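Local coordinates for uncharacterized protein (Pseudomonas aeruginosa, PDB 4E72), which is of unknown function, a DUF3298-family protein probably made with a signal sequence and lipid-modified as a bacterial lipoprotein, at residues V180-D192 and H203-V217. Numbering follows the deposited sequence.
Sequences VALTFGAVTLKYD and HPELKIPYPRLNGIV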
loop_
_atom_site.group_PDB
_atom_site.type_symbol
_atom_site.label_atom_id
_atom_site.label_comp_id
_atom_site.label_asym_id
_atom_site.label_seq_id
_atom_site.Cartn_x
_atom_site.Cartn_y
_atom_site.Cartn_z
ATOM N N VAL A 180 -0.523 2.307 -6.796
ATOM C CA VAL A 180 0.198 3.336 -7.525
ATOM C C VAL A 180 0.361 4.510 -6.600
ATOM O O VAL A 180 -0.639 4.999 -6.092
ATOM C CB VAL A 180 -0.578 3.736 -8.825
ATOM C CG1 VAL A 180 0.090 4.919 -9.553
ATOM C CG2 VAL A 180 -0.751 2.553 -9.774
ATOM N N ALA A 181 1.596 4.993 -6.397
ATOM C CA ALA A 181 1.815 6.153 -5.543
ATOM C C ALA A 181 2.481 7.298 -6.289
ATOM O O ALA A 181 3.424 7.077 -7.067
ATOM C CB ALA A 181 2.636 5.777 -4.345
ATOM N N LEU A 182 1.984 8.540 -6.037
ATOM C CA LEU A 182 2.536 9.747 -6.613
ATOM C C LEU A 182 3.746 10.186 -5.765
ATOM O O LEU A 182 3.718 11.222 -5.093
ATOM C CB LEU A 182 1.469 10.860 -6.734
ATOM C CG LEU A 182 0.342 10.652 -7.784
ATOM C CD1 LEU A 182 -0.671 11.788 -7.715
ATOM C CD2 LEU A 182 0.904 10.572 -9.223
ATOM N N THR A 183 4.817 9.365 -5.785
ATOM C CA THR A 183 6.044 9.655 -5.046
ATOM C C THR A 183 6.783 10.815 -5.785
ATOM O O THR A 183 6.457 11.157 -6.935
ATOM C CB THR A 183 6.851 8.373 -4.806
ATOM O OG1 THR A 183 6.805 7.571 -5.977
ATOM C CG2 THR A 183 6.296 7.556 -3.647
ATOM N N PHE A 184 7.665 11.496 -5.073
ATOM C CA PHE A 184 8.312 12.701 -5.598
ATOM C C PHE A 184 9.306 12.416 -6.744
ATOM O O PHE A 184 9.308 13.160 -7.715
ATOM C CB PHE A 184 9.001 13.479 -4.468
ATOM C CG PHE A 184 9.619 14.787 -4.881
ATOM C CD1 PHE A 184 8.880 15.964 -4.854
ATOM C CD2 PHE A 184 10.956 14.854 -5.268
ATOM C CE1 PHE A 184 9.448 17.178 -5.263
ATOM C CE2 PHE A 184 11.528 16.073 -5.669
ATOM C CZ PHE A 184 10.769 17.226 -5.662
ATOM N N GLY A 185 10.105 11.353 -6.628
ATOM C CA GLY A 185 11.154 11.055 -7.602
ATOM C C GLY A 185 10.706 10.480 -8.920
ATOM O O GLY A 185 11.319 10.752 -9.953
ATOM N N ALA A 186 9.637 9.678 -8.880
ATOM C CA ALA A 186 9.032 8.955 -9.998
ATOM C C ALA A 186 7.683 8.439 -9.548
ATOM O O ALA A 186 7.385 8.522 -8.356
ATOM C CB ALA A 186 9.928 7.782 -10.399
ATOM N N VAL A 187 6.846 7.943 -10.471
ATOM C CA VAL A 187 5.600 7.318 -10.041
ATOM C C VAL A 187 5.959 5.866 -9.559
ATOM O O VAL A 187 6.613 5.110 -10.288
ATOM C CB VAL A 187 4.499 7.378 -11.134
ATOM C CG1 VAL A 187 3.356 6.393 -10.861
ATOM C CG2 VAL A 187 3.943 8.790 -11.241
ATOM N N THR A 188 5.580 5.509 -8.322
ATOM C CA THR A 188 5.871 4.155 -7.797
ATOM C C THR A 188 4.709 3.190 -8.061
ATOM O O THR A 188 3.567 3.496 -7.714
ATOM C CB THR A 188 6.208 4.208 -6.291
ATOM O OG1 THR A 188 7.335 5.057 -6.114
ATOM C CG2 THR A 188 6.514 2.820 -5.684
ATOM N N LEU A 189 5.015 2.025 -8.670
ATOM C CA LEU A 189 4.072 0.910 -8.846
ATOM C C LEU A 189 4.532 -0.197 -7.931
ATOM O O LEU A 189 5.619 -0.758 -8.130
ATOM C CB LEU A 189 3.939 0.372 -10.285
ATOM C CG LEU A 189 3.649 1.309 -11.450
ATOM C CD1 LEU A 189 3.200 0.503 -12.645
ATOM C CD2 LEU A 189 2.577 2.285 -11.122
ATOM N N LYS A 190 3.742 -0.479 -6.899
ATOM C CA LYS A 190 4.082 -1.493 -5.911
ATOM C C LYS A 190 3.221 -2.750 -6.126
ATOM O O LYS A 190 1.999 -2.659 -6.242
ATOM C CB LYS A 190 3.912 -0.914 -4.495
ATOM C CG LYS A 190 4.063 -1.926 -3.376
ATOM C CD LYS A 190 5.455 -2.008 -2.875
ATOM C CE LYS A 190 5.533 -1.639 -1.421
ATOM N NZ LYS A 190 6.899 -1.870 -0.904
ATOM N N TYR A 191 3.880 -3.915 -6.162
ATOM C CA TYR A 191 3.255 -5.197 -6.445
ATOM C C TYR A 191 3.102 -6.063 -5.224
ATOM O O TYR A 191 3.980 -6.121 -4.362
ATOM C CB TYR A 191 4.060 -5.963 -7.522
ATOM C CG TYR A 191 3.770 -5.376 -8.879
ATOM C CD1 TYR A 191 4.272 -4.125 -9.241
ATOM C CD2 TYR A 191 2.896 -6.008 -9.761
ATOM C CE1 TYR A 191 3.943 -3.537 -10.456
ATOM C CE2 TYR A 191 2.559 -5.426 -10.980
ATOM C CZ TYR A 191 3.059 -4.176 -11.311
ATOM O OH TYR A 191 2.687 -3.559 -12.488
ATOM N N ASP A 192 1.975 -6.767 -5.177
ATOM C CA ASP A 192 1.731 -7.750 -4.143
ATOM C C ASP A 192 2.737 -8.863 -4.339
ATOM O O ASP A 192 3.190 -9.103 -5.468
ATOM C CB ASP A 192 0.286 -8.273 -4.223
ATOM C CG ASP A 192 -0.725 -7.312 -3.602
ATOM O OD1 ASP A 192 -0.522 -6.906 -2.419
ATOM O OD2 ASP A 192 -1.750 -7.014 -4.266
ATOM N N HIS A 203 7.982 -7.333 -2.305
ATOM C CA HIS A 203 6.991 -6.494 -2.968
ATOM C C HIS A 203 7.689 -5.622 -4.003
ATOM O O HIS A 203 8.153 -4.540 -3.636
ATOM C CB HIS A 203 6.234 -5.666 -1.913
ATOM C CG HIS A 203 5.387 -6.510 -1.016
ATOM N ND1 HIS A 203 5.765 -6.787 0.288
ATOM C CD2 HIS A 203 4.231 -7.163 -1.284
ATOM C CE1 HIS A 203 4.835 -7.599 0.761
ATOM N NE2 HIS A 203 3.871 -7.817 -0.136
ATOM N N PRO A 204 7.837 -6.096 -5.282
ATOM C CA PRO A 204 8.577 -5.301 -6.275
ATOM C C PRO A 204 8.015 -3.896 -6.479
ATOM O O PRO A 204 6.795 -3.686 -6.469
ATOM C CB PRO A 204 8.466 -6.126 -7.566
ATOM C CG PRO A 204 8.153 -7.515 -7.121
ATOM C CD PRO A 204 7.355 -7.364 -5.863
ATOM N N GLU A 205 8.931 -2.934 -6.620
ATOM C CA GLU A 205 8.598 -1.530 -6.875
ATOM C C GLU A 205 9.115 -1.108 -8.226
ATOM O O GLU A 205 10.328 -1.118 -8.459
ATOM C CB GLU A 205 9.144 -0.578 -5.789
ATOM C CG GLU A 205 8.321 -0.586 -4.512
ATOM C CD GLU A 205 8.692 0.441 -3.453
ATOM O OE1 GLU A 205 9.461 1.381 -3.757
ATOM O OE2 GLU A 205 8.186 0.315 -2.316
ATOM N N LEU A 206 8.171 -0.763 -9.116
ATOM C CA LEU A 206 8.454 -0.246 -10.448
ATOM C C LEU A 206 8.438 1.265 -10.376
ATOM O O LEU A 206 7.599 1.830 -9.651
ATOM C CB LEU A 206 7.410 -0.760 -11.456
ATOM C CG LEU A 206 7.787 -1.970 -12.328
ATOM C CD1 LEU A 206 8.200 -3.179 -11.497
ATOM C CD2 LEU A 206 6.635 -2.341 -13.227
ATOM N N LYS A 207 9.354 1.922 -11.103
ATOM C CA LYS A 207 9.411 3.377 -11.096
ATOM C C LYS A 207 9.249 3.922 -12.493
ATOM O O LYS A 207 10.059 3.605 -13.382
ATOM C CB LYS A 207 10.733 3.893 -10.477
ATOM C CG LYS A 207 11.118 3.278 -9.138
ATOM C CD LYS A 207 10.381 3.887 -7.961
ATOM C CE LYS A 207 10.710 3.133 -6.690
ATOM N NZ LYS A 207 10.107 3.770 -5.492
ATOM N N ILE A 208 8.207 4.745 -12.700
ATOM C CA ILE A 208 8.029 5.409 -13.988
ATOM C C ILE A 208 8.474 6.842 -13.819
ATOM O O ILE A 208 7.851 7.569 -13.042
ATOM C CB ILE A 208 6.627 5.345 -14.633
ATOM C CG1 ILE A 208 6.051 3.913 -14.682
ATOM C CG2 ILE A 208 6.657 5.996 -16.030
ATOM C CD1 ILE A 208 4.520 3.897 -14.662
ATOM N N PRO A 209 9.524 7.281 -14.547
ATOM C CA PRO A 209 9.926 8.700 -14.469
ATOM C C PRO A 209 8.809 9.625 -14.949
ATOM O O PRO A 209 8.203 9.350 -15.983
ATOM C CB PRO A 209 11.160 8.777 -15.390
ATOM C CG PRO A 209 11.648 7.351 -15.527
ATOM C CD PRO A 209 10.376 6.539 -15.505
ATOM N N TYR A 210 8.568 10.748 -14.237
ATOM C CA TYR A 210 7.547 11.740 -14.660
ATOM C C TYR A 210 7.711 12.249 -16.128
ATOM O O TYR A 210 6.681 12.386 -16.778
ATOM C CB TYR A 210 7.470 12.932 -13.690
ATOM C CG TYR A 210 6.737 12.560 -12.416
ATOM C CD1 TYR A 210 5.347 12.601 -12.350
ATOM C CD2 TYR A 210 7.425 12.073 -11.312
ATOM C CE1 TYR A 210 4.667 12.253 -11.182
ATOM C CE2 TYR A 210 6.756 11.718 -10.142
ATOM C CZ TYR A 210 5.378 11.803 -10.080
ATOM O OH TYR A 210 4.728 11.383 -8.934
ATOM N N PRO A 211 8.920 12.406 -16.739
ATOM C CA PRO A 211 8.956 12.850 -18.151
ATOM C C PRO A 211 8.381 11.819 -19.132
ATOM O O PRO A 211 8.043 12.193 -20.258
ATOM C CB PRO A 211 10.445 13.110 -18.419
ATOM C CG PRO A 211 11.051 13.299 -17.068
ATOM C CD PRO A 211 10.291 12.338 -16.185
ATOM N N ARG A 212 8.228 10.542 -18.706
ATOM C CA ARG A 212 7.608 9.502 -19.536
ATOM C C ARG A 212 6.079 9.595 -19.431
ATOM O O ARG A 212 5.363 8.898 -20.167
ATOM C CB ARG A 212 8.091 8.078 -19.123
ATOM C CG ARG A 212 9.583 7.842 -19.383
ATOM C CD ARG A 212 9.907 7.153 -20.705
ATOM N NE ARG A 212 9.290 7.757 -21.888
ATOM C CZ ARG A 212 9.756 8.823 -22.533
ATOM N NH1 ARG A 212 10.844 9.450 -22.099
ATOM N NH2 ARG A 212 9.129 9.281 -23.607
ATOM N N LEU A 213 5.579 10.452 -18.516
ATOM C CA LEU A 213 4.146 10.588 -18.245
ATOM C C LEU A 213 3.531 11.928 -18.689
ATOM O O LEU A 213 2.421 12.249 -18.258
ATOM C CB LEU A 213 3.899 10.366 -16.742
ATOM C CG LEU A 213 4.293 8.971 -16.253
ATOM C CD1 LEU A 213 4.525 8.971 -14.781
ATOM C CD2 LEU A 213 3.286 7.900 -16.711
ATOM N N ASN A 214 4.228 12.671 -19.575
ATOM C CA ASN A 214 3.771 13.933 -20.146
ATOM C C ASN A 214 2.561 13.658 -21.005
ATOM O O ASN A 214 2.666 12.897 -21.971
ATOM C CB ASN A 214 4.878 14.597 -20.983
ATOM C CG ASN A 214 6.030 15.167 -20.192
ATOM O OD1 ASN A 214 5.862 15.835 -19.167
ATOM N ND2 ASN A 214 7.228 14.990 -20.709
ATOM N N GLY A 215 1.414 14.209 -20.621
ATOM C CA GLY A 215 0.174 13.987 -21.357
ATOM C C GLY A 215 -0.525 12.705 -20.951
ATOM O O GLY A 215 -1.517 12.319 -21.573
ATOM N N ILE A 216 0.007 12.021 -19.904
ATOM C CA ILE A 216 -0.546 10.787 -19.365
ATOM C C ILE A 216 -1.087 11.100 -17.967
ATOM O O ILE A 216 -2.280 10.934 -17.722
ATOM C CB ILE A 216 0.433 9.572 -19.369
ATOM C CG1 ILE A 216 1.109 9.278 -20.746
ATOM C CG2 ILE A 216 -0.251 8.332 -18.835
ATOM C CD1 ILE A 216 0.287 9.361 -21.977
ATOM N N VAL A 217 -0.208 11.525 -17.051
ATOM C CA VAL A 217 -0.586 11.933 -15.698
ATOM C C VAL A 217 -0.942 13.448 -15.781
ATOM O O VAL A 217 -0.304 14.169 -16.535
ATOM C CB VAL A 217 0.558 11.614 -14.684
ATOM C CG1 VAL A 217 0.314 12.284 -13.337
ATOM C CG2 VAL A 217 0.740 10.099 -14.500
HETATM O O HOH W 1 11.008 11.200 -12.503
#
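Two groups grip Thr188 OG1: Lys207 NZ donates to it across the strands over 3.1 Å, and the hydroxyl itself donates a hydrogen bond to Thr183 OG1, which in turn donates to Ala186 O. This chain of bonds ties the turn before strand 187-190 to strand 205-208. With chi1 at -59°, Thr188 holds OG1 beside its backbone N, facing the Lys207 chain that runs alongside. Lys207 NZ also bridges to Glu205 OE1, while Lys190 NZ reaches the anti lone pair of Glu205 OE2 at 2.9 Å. The bend at chi2 of Lys190 lays CD against Glu205 CG, and the next, at chi3, sets the direction of CE on the way to NZ. Arg92 of strand 84-95 adds a further salt bridge to OE2, so three cations share one carboxylate, which probably favours its ionised form.

Tyr210 locks the other end. Its OH donates to Thr183 O (2.7 Å) in the carbonyl plane, with the acceptor at the ring edge. Val187 CG2 lies 3.5 Å from Tyr210 CZ and also touches Leu213 CD1, the valine and tyrosine side chains crossing at about a right angle. A water accepting from Tyr210 N and donating to Gly185 O links the same parts.

On the face of Val187, Leu189, Leu206 and Ile208, Leu189 CB packs 3.8 Å from Leu206 CB; helix 142-159 covers Leu189 through Phe145, Trp146 and Ala149. Hydrogen-bonded pairs Val187-Ile208 and Leu189-Leu206 set the register, Leu189 N meeting Leu206 O almost straight, at 176°. The axes of strands 187-190 and 205-208 approach to 4.5 Å, their directions 155° apart, the geometry of neighbouring antiparallel strands: within the DUF3298 region, 187-190 is the central strand and 205-208 an outer strand of a three-stranded antiparallel sheet, backed by a helix.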